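PDB 4MR0: plasmin and fibronectin-binding protein A from Streptococcus pneumoniae, which acts as a fibronectin-dependent adhesin and invasin on the pneumococcal surface, binding human fibronectin, plasmin, plasminogen and serum albumin. Local coordinates for residues K325-I331 / Q359-K365; G350-Q354 / A415-K419; E344-I349 / F371-A377; I433-N439 / V466-N472. All blocks are in the same frame, centred on the assembly; numbering follows the deposited sequence.

All four contacts join coils of a right-handed parallel beta-helix, the fold of the pectate lyase-like family. Contacts 1 and 3 bridge the same two curated PbH1 repeats, 326-348 and 361-383, with centres about 20 Å apart; both use strand 364-372, and they touch through I331 and I349. Contact 2 begins where contact 3 leaves the chain, at G350, and its centre lies about 14 Å from that of contact 1. The segments of contacts 1, 2 and 3 alternate along the sequence. Contact 4 comes later, joining strands 431-440 and 462-473, its centre about 22 Å from that of contact 1. Together they sample the stacking that builds this elongated adhesin domain.

Contact 1. Residues K325-I331 / Q359-K365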
# COMPACT_ATOMS: atom_id res chain seq x y z
N LYS A 325 7.79 -6.66 13.93
CA LYS A 325 7.13 -5.59 13.20
C LYS A 325 8.08 -4.80 12.31
O LYS A 325 9.30 -4.90 12.44
CB LYS A 325 6.48 -4.61 14.18
CG LYS A 325 7.47 -3.71 14.94
CD LYS A 325 6.71 -2.66 15.75
CE LYS A 325 7.64 -1.80 16.59
NZ LYS A 325 6.85 -0.79 17.38
N SER A 326 7.49 -4.04 11.39
CA SER A 326 8.24 -3.14 10.53
C SER A 326 8.00 -1.84 11.29
O SER A 326 6.96 -1.67 11.93
CB SER A 326 7.65 -3.08 9.13
OG SER A 326 8.08 -4.20 8.38
N GLU A 327 8.95 -0.92 11.22
CA GLU A 327 8.82 0.31 12.00
C GLU A 327 9.53 1.46 11.30
O GLU A 327 10.57 1.26 10.68
CB GLU A 327 9.42 0.02 13.38
CG GLU A 327 9.68 1.21 14.27
CD GLU A 327 10.39 0.79 15.55
OE1 GLU A 327 10.92 -0.35 15.60
OE2 GLU A 327 10.44 1.60 16.49
N ASN A 328 8.96 2.65 11.40
CA ASN A 328 9.53 3.83 10.76
C ASN A 328 9.65 3.60 9.25
O ASN A 328 10.74 3.69 8.68
CB ASN A 328 10.91 4.16 11.34
CG ASN A 328 10.89 4.30 12.86
OD1 ASN A 328 9.85 4.56 13.46
ND2 ASN A 328 12.06 4.16 13.49
N VAL A 329 8.53 3.30 8.60
CA VAL A 329 8.52 3.08 7.16
C VAL A 329 7.82 4.29 6.54
O VAL A 329 6.74 4.68 6.98
CB VAL A 329 7.74 1.80 6.79
CG1 VAL A 329 7.82 1.57 5.28
CG2 VAL A 329 8.31 0.60 7.54
N THR A 330 8.46 4.88 5.54
CA THR A 330 7.89 6.05 4.87
C THR A 330 7.91 5.87 3.36
O THR A 330 8.95 5.58 2.76
CB THR A 330 8.70 7.35 5.19
OG1 THR A 330 8.72 7.59 6.60
CG2 THR A 330 8.06 8.56 4.50
N ILE A 331 6.74 6.03 2.76
CA ILE A 331 6.58 5.95 1.31
C ILE A 331 6.21 7.39 0.98
O ILE A 331 5.25 7.91 1.52
CB ILE A 331 5.41 5.03 0.89
CG1 ILE A 331 5.49 3.69 1.65
CG2 ILE A 331 5.46 4.77 -0.61
CD1 ILE A 331 6.75 2.89 1.37
N GLN A 359 3.40 -8.48 15.57
CA GLN A 359 3.47 -7.15 16.16
C GLN A 359 3.14 -6.16 15.04
O GLN A 359 3.71 -6.21 13.95
CB GLN A 359 4.88 -6.88 16.72
CG GLN A 359 5.01 -5.58 17.52
CD GLN A 359 4.05 -5.49 18.70
OE1 GLN A 359 4.02 -6.37 19.57
NE2 GLN A 359 3.26 -4.41 18.75
N ASN A 360 2.19 -5.26 15.31
CA ASN A 360 1.74 -4.28 14.33
C ASN A 360 2.82 -3.33 13.81
O ASN A 360 3.55 -2.71 14.58
CB ASN A 360 0.61 -3.43 14.94
CG ASN A 360 -0.71 -4.18 15.06
OD1 ASN A 360 -0.77 -5.40 14.94
ND2 ASN A 360 -1.79 -3.43 15.29
N PRO A 361 2.95 -3.22 12.47
CA PRO A 361 3.96 -2.29 11.94
C PRO A 361 3.57 -0.91 12.50
O PRO A 361 2.38 -0.57 12.52
CB PRO A 361 3.76 -2.39 10.43
CG PRO A 361 3.45 -3.87 10.26
CD PRO A 361 2.49 -4.15 11.42
N SER A 362 4.54 -0.11 12.93
CA SER A 362 4.23 1.19 13.51
C SER A 362 5.05 2.35 12.94
O SER A 362 6.15 2.16 12.42
CB SER A 362 4.39 1.14 15.04
OG SER A 362 5.74 0.89 15.41
N ASN A 363 4.50 3.56 13.08
CA ASN A 363 5.10 4.80 12.57
C ASN A 363 5.31 4.66 11.07
O ASN A 363 6.43 4.71 10.55
CB ASN A 363 6.43 5.11 13.28
CG ASN A 363 6.95 6.51 12.94
OD1 ASN A 363 6.20 7.36 12.47
ND2 ASN A 363 8.23 6.75 13.19
N ILE A 364 4.18 4.48 10.40
CA ILE A 364 4.11 4.31 8.95
C ILE A 364 3.62 5.63 8.38
O ILE A 364 2.52 6.08 8.68
CB ILE A 364 3.10 3.20 8.59
CG1 ILE A 364 3.40 1.94 9.40
CG2 ILE A 364 3.15 2.92 7.10
CD1 ILE A 364 4.78 1.34 9.11
N LYS A 365 4.45 6.25 7.55
CA LYS A 365 4.10 7.53 6.95
C LYS A 365 3.95 7.39 5.44
O LYS A 365 4.85 6.90 4.77
CB LYS A 365 5.16 8.58 7.27
CG LYS A 365 5.31 8.85 8.75
CD LYS A 365 6.43 9.85 9.03
CE LYS A 365 6.49 10.19 10.51
NZ LYS A 365 7.73 10.94 10.85
O HOH W 1 8.04 6.71 9.17
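K325 carries CG between its backbone N and carbonyl carbon (chi1 73°) and is extended beyond it, which lays the chain alongside Q359 and delivers NZ to S362 OG at 2.8 Å. S362 OG is itself turned between its own N and carbonyl carbon (chi1 64°), on the side facing the lysine. Along the way, K325 CD passes 3.4 Å from N360 O. Further on, N328 and N363 both have positive phi, the corner at which each chain turns from one face of the beta-helix to the next. These two asparagines, in register, are joined by one crossed amide bond: their planes stand 80° apart, and N363 ND2 donates to N328 OD1 over 2.7 Å from above the carbonyl plane, not on a lone pair. The N363 side chain also lies about 3 Å from a bound calcium ion. The backbones run in parallel register: S362 N bonds to S326 O, N328 N to S362 O, and past the corner K365 N reaches V329 O at 2.8 Å before I331 N takes K365 O. A water joins T330 OG1 to N363 O, to which V329 N makes a weak bond. On the inner side I364 CD1 rests 3.8 Å from V329 CB, and both side chains meet I307 of the preceding coil. The contact thus sets V329 and I364 inside against the polar links K325–S362 and N328–N363 outside, while the buried S326 hydroxyl is held by E308 O.

Contact 2. Residues G350-Q354 / A415-K419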
# COMPACT_ATOMS: atom_id res chain seq x y z
N GLY A 350 -0.08 -1.15 1.69
CA GLY A 350 -0.83 -1.69 2.81
C GLY A 350 -0.48 -3.12 3.16
O GLY A 350 0.63 -3.58 2.90
N THR A 351 -1.43 -3.80 3.78
CA THR A 351 -1.26 -5.20 4.13
C THR A 351 -2.64 -5.76 4.46
O THR A 351 -3.60 -4.99 4.65
CB THR A 351 -0.27 -5.41 5.30
OG1 THR A 351 0.11 -6.79 5.34
CG2 THR A 351 -0.89 -5.00 6.63
N HIS A 352 -2.75 -7.07 4.53
CA HIS A 352 -4.04 -7.71 4.75
C HIS A 352 -3.99 -8.87 5.73
O HIS A 352 -4.83 -9.76 5.66
CB HIS A 352 -4.51 -8.26 3.42
CG HIS A 352 -3.50 -9.15 2.77
ND1 HIS A 352 -2.47 -8.65 2.00
CD2 HIS A 352 -3.31 -10.48 2.84
CE1 HIS A 352 -1.68 -9.65 1.63
NE2 HIS A 352 -2.17 -10.77 2.13
N TYR A 353 -3.03 -8.87 6.65
CA TYR A 353 -2.91 -9.99 7.57
C TYR A 353 -2.31 -9.62 8.91
O TYR A 353 -1.40 -8.80 9.00
CB TYR A 353 -2.05 -11.06 6.89
CG TYR A 353 -1.72 -12.28 7.73
CD1 TYR A 353 -2.69 -13.24 8.00
CD2 TYR A 353 -0.43 -12.48 8.22
CE1 TYR A 353 -2.37 -14.39 8.73
CE2 TYR A 353 -0.11 -13.62 8.95
CZ TYR A 353 -1.08 -14.57 9.20
OH TYR A 353 -0.76 -15.70 9.92
N GLN A 354 -2.85 -10.24 9.97
CA GLN A 354 -2.37 -10.03 11.32
C GLN A 354 -2.93 -11.14 12.21
O GLN A 354 -3.98 -11.70 11.91
CB GLN A 354 -2.79 -8.66 11.87
CG GLN A 354 -4.28 -8.52 12.19
CD GLN A 354 -4.60 -7.21 12.91
OE1 GLN A 354 -5.37 -6.38 12.42
NE2 GLN A 354 -4.01 -7.03 14.09
N ALA A 415 -8.83 1.66 6.09
CA ALA A 415 -8.19 1.08 7.27
C ALA A 415 -9.26 0.18 7.86
O ALA A 415 -10.18 0.66 8.53
CB ALA A 415 -7.81 2.16 8.27
N TYR A 416 -9.14 -1.12 7.63
CA TYR A 416 -10.13 -2.08 8.10
C TYR A 416 -9.60 -3.05 9.15
O TYR A 416 -8.44 -2.98 9.55
CB TYR A 416 -10.69 -2.86 6.91
CG TYR A 416 -9.75 -3.91 6.36
CD1 TYR A 416 -8.61 -3.56 5.64
CD2 TYR A 416 -10.00 -5.27 6.59
CE1 TYR A 416 -7.73 -4.54 5.16
CE2 TYR A 416 -9.13 -6.25 6.12
CZ TYR A 416 -8.00 -5.89 5.41
OH TYR A 416 -7.17 -6.87 4.93
N SER A 417 -10.46 -3.96 9.58
CA SER A 417 -10.10 -4.95 10.59
C SER A 417 -10.07 -6.36 10.00
O SER A 417 -10.99 -6.76 9.29
CB SER A 417 -11.10 -4.89 11.75
OG SER A 417 -11.08 -3.61 12.37
N TYR A 418 -9.01 -7.09 10.31
CA TYR A 418 -8.84 -8.46 9.83
C TYR A 418 -10.01 -9.33 10.30
O TYR A 418 -10.40 -9.29 11.46
CB TYR A 418 -7.53 -9.05 10.38
CG TYR A 418 -7.16 -10.39 9.78
CD1 TYR A 418 -6.81 -10.50 8.43
CD2 TYR A 418 -7.17 -11.55 10.55
CE1 TYR A 418 -6.48 -11.73 7.86
CE2 TYR A 418 -6.84 -12.80 9.99
CZ TYR A 418 -6.50 -12.87 8.65
OH TYR A 418 -6.19 -14.09 8.07
N LYS A 419 -10.58 -10.12 9.38
CA LYS A 419 -11.70 -10.99 9.71
C LYS A 419 -11.29 -12.07 10.70
O LYS A 419 -10.61 -13.03 10.34
CB LYS A 419 -12.26 -11.63 8.44
CG LYS A 419 -13.46 -12.54 8.68
CD LYS A 419 -14.18 -12.86 7.38
CE LYS A 419 -15.46 -13.64 7.63
NZ LYS A 419 -16.28 -13.76 6.39
O HOH W 2 -7.67 -9.47 5.06
O HOH W 3 -7.06 -3.46 12.12
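Y418 CB lies 3.8 Å from Q354 CG, the two side chains sliding past each other in opposite directions. At the Y418 ring, CD2 approaches Q354 O at 3.5 Å, while on the other side CE1 comes within 3.4 Å of H352 O, which sits at the ring edge near its plane. Q354 N lies over the centre of one ring face. The tip, OH, is 3.6 Å from Y353 CD1, in the plane of that second ring. The tyrosines form an offset edge-to-face pair, the edge of Y353 directed at the face of Y418, with planes at 88° and centroids 5.8 Å apart. Both segments are non-strand parts of the parallel beta-helix; no direct hydrogen bond joins them, and the T351 backbone pairs with R380 of strand 377-381. Y416 OH comes 3.2 Å from H352 CA and shares a water with H352 O; that water lies at the edge of the Y416 ring. A second water donates to Y416 O and, weakly, to Q354 OE1, whose stronger partner is T382. H352 ND1 is bonded to E303, and its side chain is about 4 Å from a bound manganese ion.

Contact 3. Residues E344-I349 / F371-A377; sequences ELVTAI and FDNMMYA
The F371 ring meets I349 CD1 at its edge, in plane and 3.8 Å from CE1, while A348 CB approaches obliquely at 3.4 Å from CD1. Outside the pair, F336 and F394 of the flanking strands also meet this ring. The Y376 ring has T347 OG1 near its plane at one edge. The carboxylate of E344 and the amide of N373 are turned 89° to each other, and N373 ND2 gives E344 OE2 only a weak bond of 3.3 Å. A water bridges the same two atoms, donating to E344 OE2 and accepting from N373 ND2. V403 N also reaches E344 OE2, S402 OG is bonded to N373 ND2, and K397 N to N373 OD1. M374, bent at both chi2 (63°) and chi3 (-80°), turns its tail back so that CE packs 4.0 Å from L345 CB and SD faces A348 CB. M375 CE presses on V346 CG2 at 3.4 Å, tighter than usual van der Waals contact, and I299 of helix 296-299 touches both residues. The backbones meet at a turn of the beta-helix: M375 N binds L345 O, and V346 O accepts from both Y376 N at 2.8 Å and A377 N at 3.1 Å, both in the plane of the V346 carbonyl. A348 N then bonds to A377 O, beside the parallel bridge of T347 with A377. In this buried contact, two donors satisfy the V346 carbonyl, and the carboxylate of E344, supplied by an amide, a water and a backbone N-H, would probably be stabilised as an anion.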
# COMPACT_ATOMS: atom_id res chain seq x y z
N GLU A 344 -3.90 -0.68 -14.11
CA GLU A 344 -3.67 0.00 -12.84
C GLU A 344 -3.46 -0.97 -11.68
O GLU A 344 -4.01 -2.07 -11.67
CB GLU A 344 -4.85 0.93 -12.53
CG GLU A 344 -5.15 1.97 -13.60
CD GLU A 344 -6.04 1.45 -14.73
OE1 GLU A 344 -6.39 0.25 -14.73
OE2 GLU A 344 -6.39 2.25 -15.62
N LEU A 345 -2.64 -0.56 -10.71
CA LEU A 345 -2.37 -1.38 -9.54
C LEU A 345 -3.69 -1.58 -8.80
O LEU A 345 -4.60 -0.76 -8.92
CB LEU A 345 -1.38 -0.66 -8.61
CG LEU A 345 -0.18 0.03 -9.25
CD1 LEU A 345 0.66 0.69 -8.16
CD2 LEU A 345 0.66 -0.97 -10.04
N VAL A 346 -3.81 -2.68 -8.07
CA VAL A 346 -5.03 -2.96 -7.32
C VAL A 346 -5.03 -2.14 -6.02
O VAL A 346 -5.95 -1.37 -5.75
CB VAL A 346 -5.14 -4.47 -6.98
CG1 VAL A 346 -6.39 -4.74 -6.15
CG2 VAL A 346 -5.19 -5.27 -8.28
N THR A 347 -3.96 -2.30 -5.24
CA THR A 347 -3.79 -1.59 -3.98
C THR A 347 -2.35 -1.11 -3.97
O THR A 347 -1.43 -1.91 -4.09
CB THR A 347 -4.03 -2.52 -2.77
OG1 THR A 347 -5.40 -2.91 -2.74
CG2 THR A 347 -3.68 -1.82 -1.47
N ALA A 348 -2.14 0.19 -3.84
CA ALA A 348 -0.77 0.71 -3.86
C ALA A 348 0.05 0.36 -2.62
O ALA A 348 1.17 -0.14 -2.74
CB ALA A 348 -0.78 2.23 -4.05
N ILE A 349 -0.52 0.58 -1.44
CA ILE A 349 0.21 0.35 -0.20
C ILE A 349 -0.65 -0.23 0.91
O ILE A 349 -1.81 0.16 1.07
CB ILE A 349 0.79 1.69 0.36
CG1 ILE A 349 1.60 2.40 -0.72
CG2 ILE A 349 1.65 1.42 1.59
CD1 ILE A 349 1.94 3.85 -0.37
N PHE A 371 -1.79 8.54 -6.20
CA PHE A 371 -2.38 7.23 -6.46
C PHE A 371 -3.34 7.44 -7.62
O PHE A 371 -4.50 7.82 -7.44
CB PHE A 371 -3.12 6.75 -5.22
CG PHE A 371 -2.24 6.62 -4.01
CD1 PHE A 371 -1.26 5.63 -3.95
CD2 PHE A 371 -2.39 7.48 -2.93
CE1 PHE A 371 -0.43 5.51 -2.83
CE2 PHE A 371 -1.56 7.37 -1.80
CZ PHE A 371 -0.58 6.39 -1.75
N ASP A 372 -2.84 7.17 -8.83
CA ASP A 372 -3.57 7.40 -10.06
C ASP A 372 -4.48 6.30 -10.58
O ASP A 372 -4.08 5.46 -11.39
CB ASP A 372 -2.57 7.78 -11.15
CG ASP A 372 -3.19 8.57 -12.29
OD1 ASP A 372 -4.43 8.73 -12.30
OD2 ASP A 372 -2.44 9.03 -13.17
N ASN A 373 -5.73 6.32 -10.12
CA ASN A 373 -6.75 5.36 -10.56
C ASN A 373 -6.51 3.91 -10.15
O ASN A 373 -6.55 3.01 -11.00
CB ASN A 373 -6.91 5.47 -12.09
CG ASN A 373 -8.24 4.92 -12.58
OD1 ASN A 373 -9.30 5.19 -12.00
ND2 ASN A 373 -8.21 4.17 -13.68
N MET A 374 -6.28 3.66 -8.86
CA MET A 374 -6.09 2.30 -8.37
C MET A 374 -7.42 1.56 -8.50
O MET A 374 -8.48 2.17 -8.44
CB MET A 374 -5.65 2.30 -6.90
CG MET A 374 -4.13 2.15 -6.67
SD MET A 374 -3.04 3.44 -7.30
CE MET A 374 -2.92 2.96 -9.07
N MET A 375 -7.36 0.24 -8.68
CA MET A 375 -8.56 -0.57 -8.84
C MET A 375 -9.34 -0.78 -7.54
O MET A 375 -10.57 -0.86 -7.55
CB MET A 375 -8.19 -1.92 -9.45
CG MET A 375 -9.36 -2.87 -9.62
SD MET A 375 -8.83 -4.48 -10.29
CE MET A 375 -8.58 -5.36 -8.84
N TYR A 376 -8.63 -0.85 -6.42
CA TYR A 376 -9.30 -1.10 -5.15
C TYR A 376 -9.04 -0.05 -4.07
O TYR A 376 -9.97 0.35 -3.36
CB TYR A 376 -8.92 -2.49 -4.63
CG TYR A 376 -9.67 -2.92 -3.40
CD1 TYR A 376 -11.03 -2.65 -3.26
CD2 TYR A 376 -9.04 -3.65 -2.39
CE1 TYR A 376 -11.75 -3.08 -2.15
CE2 TYR A 376 -9.75 -4.09 -1.28
CZ TYR A 376 -11.10 -3.80 -1.16
OH TYR A 376 -11.80 -4.23 -0.06
N ALA A 377 -7.79 0.38 -3.96
CA ALA A 377 -7.46 1.36 -2.93
C ALA A 377 -6.05 1.89 -3.08
O ALA A 377 -5.16 1.20 -3.58
CB ALA A 377 -7.62 0.73 -1.56
O HOH W 4 -5.71 4.86 -15.72

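Contact 4. Residues I433-N439 / V466-N472; sequences IAENIFN and VTKNVIN
N439 and N472 adopt almost the same conformation, alike in both their first and second torsions. Their amides thus lie side by side and nearly coplanar, 8° apart, and N472 ND2 donates to N439 OD1 over 3.0 Å at a fairly straight 158°. N439 ND2 has another partner, D395, on the coil before. The F438 ring leans over to I471, where F438 CD1 lies 3.8 Å from I471 CG1; V470 O sits at the ring edge, in plane, and the ring stacks on F394 of strand 387-396. T467 differs: OG1 stands between its N and carbonyl carbon (chi1 57°), 3.5 Å from A434 CB, and a water ties it to E435 OE2. The extended chains of E435 and K468 run alongside, E435 CG to K468 CB 3.9 Å, at two turn residues of positive phi, but their charged ends remain well separated. The N436 amide is bonded to N392 N and I389 O. Around these side chains the backbones pair in parallel, with T467 N on I433 O and E435 N on T467 O before the turn, then V470 N on N436 O at 2.8 Å, F438 N on V470 O and N472 N on F438 O. Strand 387-396 flanks this pair on one side and strand 490-500 on the other, while strands 410-415 and 445-451 meet I433 and F438 across the interior of the beta-helix.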
# COMPACT_ATOMS: atom_id res chain seq x y z
N ILE A 433 -5.46 10.64 8.89
CA ILE A 433 -5.70 10.79 7.46
C ILE A 433 -5.94 12.29 7.31
O ILE A 433 -7.02 12.79 7.61
CB ILE A 433 -6.95 10.00 7.04
CG1 ILE A 433 -6.73 8.52 7.35
CG2 ILE A 433 -7.23 10.19 5.56
CD1 ILE A 433 -7.99 7.68 7.26
N ALA A 434 -4.92 13.01 6.84
CA ALA A 434 -5.03 14.45 6.75
C ALA A 434 -4.54 15.10 5.47
O ALA A 434 -3.61 14.63 4.83
CB ALA A 434 -4.31 15.08 7.92
N GLU A 435 -5.19 16.21 5.11
CA GLU A 435 -4.80 17.00 3.96
C GLU A 435 -4.59 16.25 2.65
O GLU A 435 -3.70 16.59 1.87
CB GLU A 435 -3.52 17.78 4.32
CG GLU A 435 -3.67 18.68 5.54
CD GLU A 435 -2.38 18.86 6.32
OE1 GLU A 435 -1.37 19.30 5.73
OE2 GLU A 435 -2.37 18.55 7.54
N ASN A 436 -5.41 15.24 2.40
CA ASN A 436 -5.31 14.48 1.15
C ASN A 436 -6.37 15.02 0.19
O ASN A 436 -7.40 15.54 0.62
CB ASN A 436 -5.58 12.99 1.40
CG ASN A 436 -4.57 12.37 2.34
OD1 ASN A 436 -3.45 12.08 1.95
ND2 ASN A 436 -4.97 12.17 3.59
N ILE A 437 -6.12 14.90 -1.11
CA ILE A 437 -7.08 15.36 -2.10
C ILE A 437 -7.60 14.14 -2.86
O ILE A 437 -6.82 13.29 -3.29
CB ILE A 437 -6.45 16.31 -3.14
CG1 ILE A 437 -5.80 17.51 -2.44
CG2 ILE A 437 -7.52 16.81 -4.12
CD1 ILE A 437 -4.46 17.19 -1.81
N PHE A 438 -8.92 14.05 -2.99
CA PHE A 438 -9.53 12.94 -3.72
C PHE A 438 -10.34 13.49 -4.89
O PHE A 438 -11.16 14.40 -4.71
CB PHE A 438 -10.48 12.13 -2.81
CG PHE A 438 -9.83 11.57 -1.57
CD1 PHE A 438 -9.55 12.40 -0.49
CD2 PHE A 438 -9.53 10.22 -1.48
CE1 PHE A 438 -8.98 11.88 0.68
CE2 PHE A 438 -8.97 9.69 -0.31
CZ PHE A 438 -8.69 10.52 0.77
N ASN A 439 -10.11 12.95 -6.08
CA ASN A 439 -10.84 13.34 -7.28
C ASN A 439 -11.50 12.06 -7.76
O ASN A 439 -10.86 11.22 -8.38
CB ASN A 439 -9.89 13.90 -8.34
CG ASN A 439 -9.17 15.15 -7.87
OD1 ASN A 439 -9.81 16.13 -7.48
ND2 ASN A 439 -7.84 15.12 -7.89
N VAL A 466 -9.48 12.24 10.95
CA VAL A 466 -9.70 12.53 9.54
C VAL A 466 -9.89 14.04 9.47
O VAL A 466 -10.98 14.56 9.77
CB VAL A 466 -10.95 11.82 8.99
CG1 VAL A 466 -11.10 12.12 7.51
CG2 VAL A 466 -10.85 10.31 9.23
N THR A 467 -8.84 14.75 9.05
CA THR A 467 -8.89 16.21 9.01
C THR A 467 -8.38 16.88 7.75
O THR A 467 -7.45 16.40 7.11
CB THR A 467 -8.08 16.80 10.18
OG1 THR A 467 -6.74 16.31 10.10
CG2 THR A 467 -8.69 16.42 11.52
N LYS A 468 -8.98 18.03 7.45
CA LYS A 468 -8.59 18.85 6.31
C LYS A 468 -8.41 18.15 4.97
O LYS A 468 -7.60 18.58 4.15
CB LYS A 468 -7.32 19.63 6.66
CG LYS A 468 -7.56 20.69 7.75
CD LYS A 468 -6.34 21.56 8.00
CE LYS A 468 -6.69 22.70 8.97
NZ LYS A 468 -5.52 23.57 9.31
N ASN A 469 -9.16 17.08 4.74
CA ASN A 469 -9.08 16.40 3.47
C ASN A 469 -10.05 17.08 2.52
O ASN A 469 -11.06 17.66 2.95
CB ASN A 469 -9.48 14.93 3.62
CG ASN A 469 -8.55 14.17 4.53
OD1 ASN A 469 -8.81 14.02 5.72
ND2 ASN A 469 -7.45 13.69 3.97
N VAL A 470 -9.75 17.02 1.23
CA VAL A 470 -10.61 17.62 0.21
C VAL A 470 -11.10 16.53 -0.73
O VAL A 470 -10.30 15.90 -1.44
CB VAL A 470 -9.86 18.69 -0.60
CG1 VAL A 470 -10.75 19.20 -1.74
CG2 VAL A 470 -9.45 19.84 0.30
N ILE A 471 -12.40 16.31 -0.74
CA ILE A 471 -13.00 15.31 -1.59
C ILE A 471 -13.81 15.94 -2.72
O ILE A 471 -14.79 16.64 -2.48
CB ILE A 471 -13.91 14.38 -0.77
CG1 ILE A 471 -13.09 13.67 0.31
CG2 ILE A 471 -14.60 13.36 -1.70
CD1 ILE A 471 -13.90 12.73 1.20
N ASN A 472 -13.38 15.70 -3.96
CA ASN A 472 -14.08 16.22 -5.13
C ASN A 472 -14.75 15.04 -5.82
O ASN A 472 -14.15 14.37 -6.66
CB ASN A 472 -13.10 16.89 -6.09
CG ASN A 472 -12.38 18.06 -5.45
OD1 ASN A 472 -13.01 18.98 -4.93
ND2 ASN A 472 -11.05 18.05 -5.51
O HOH W 5 -4.87 18.28 9.11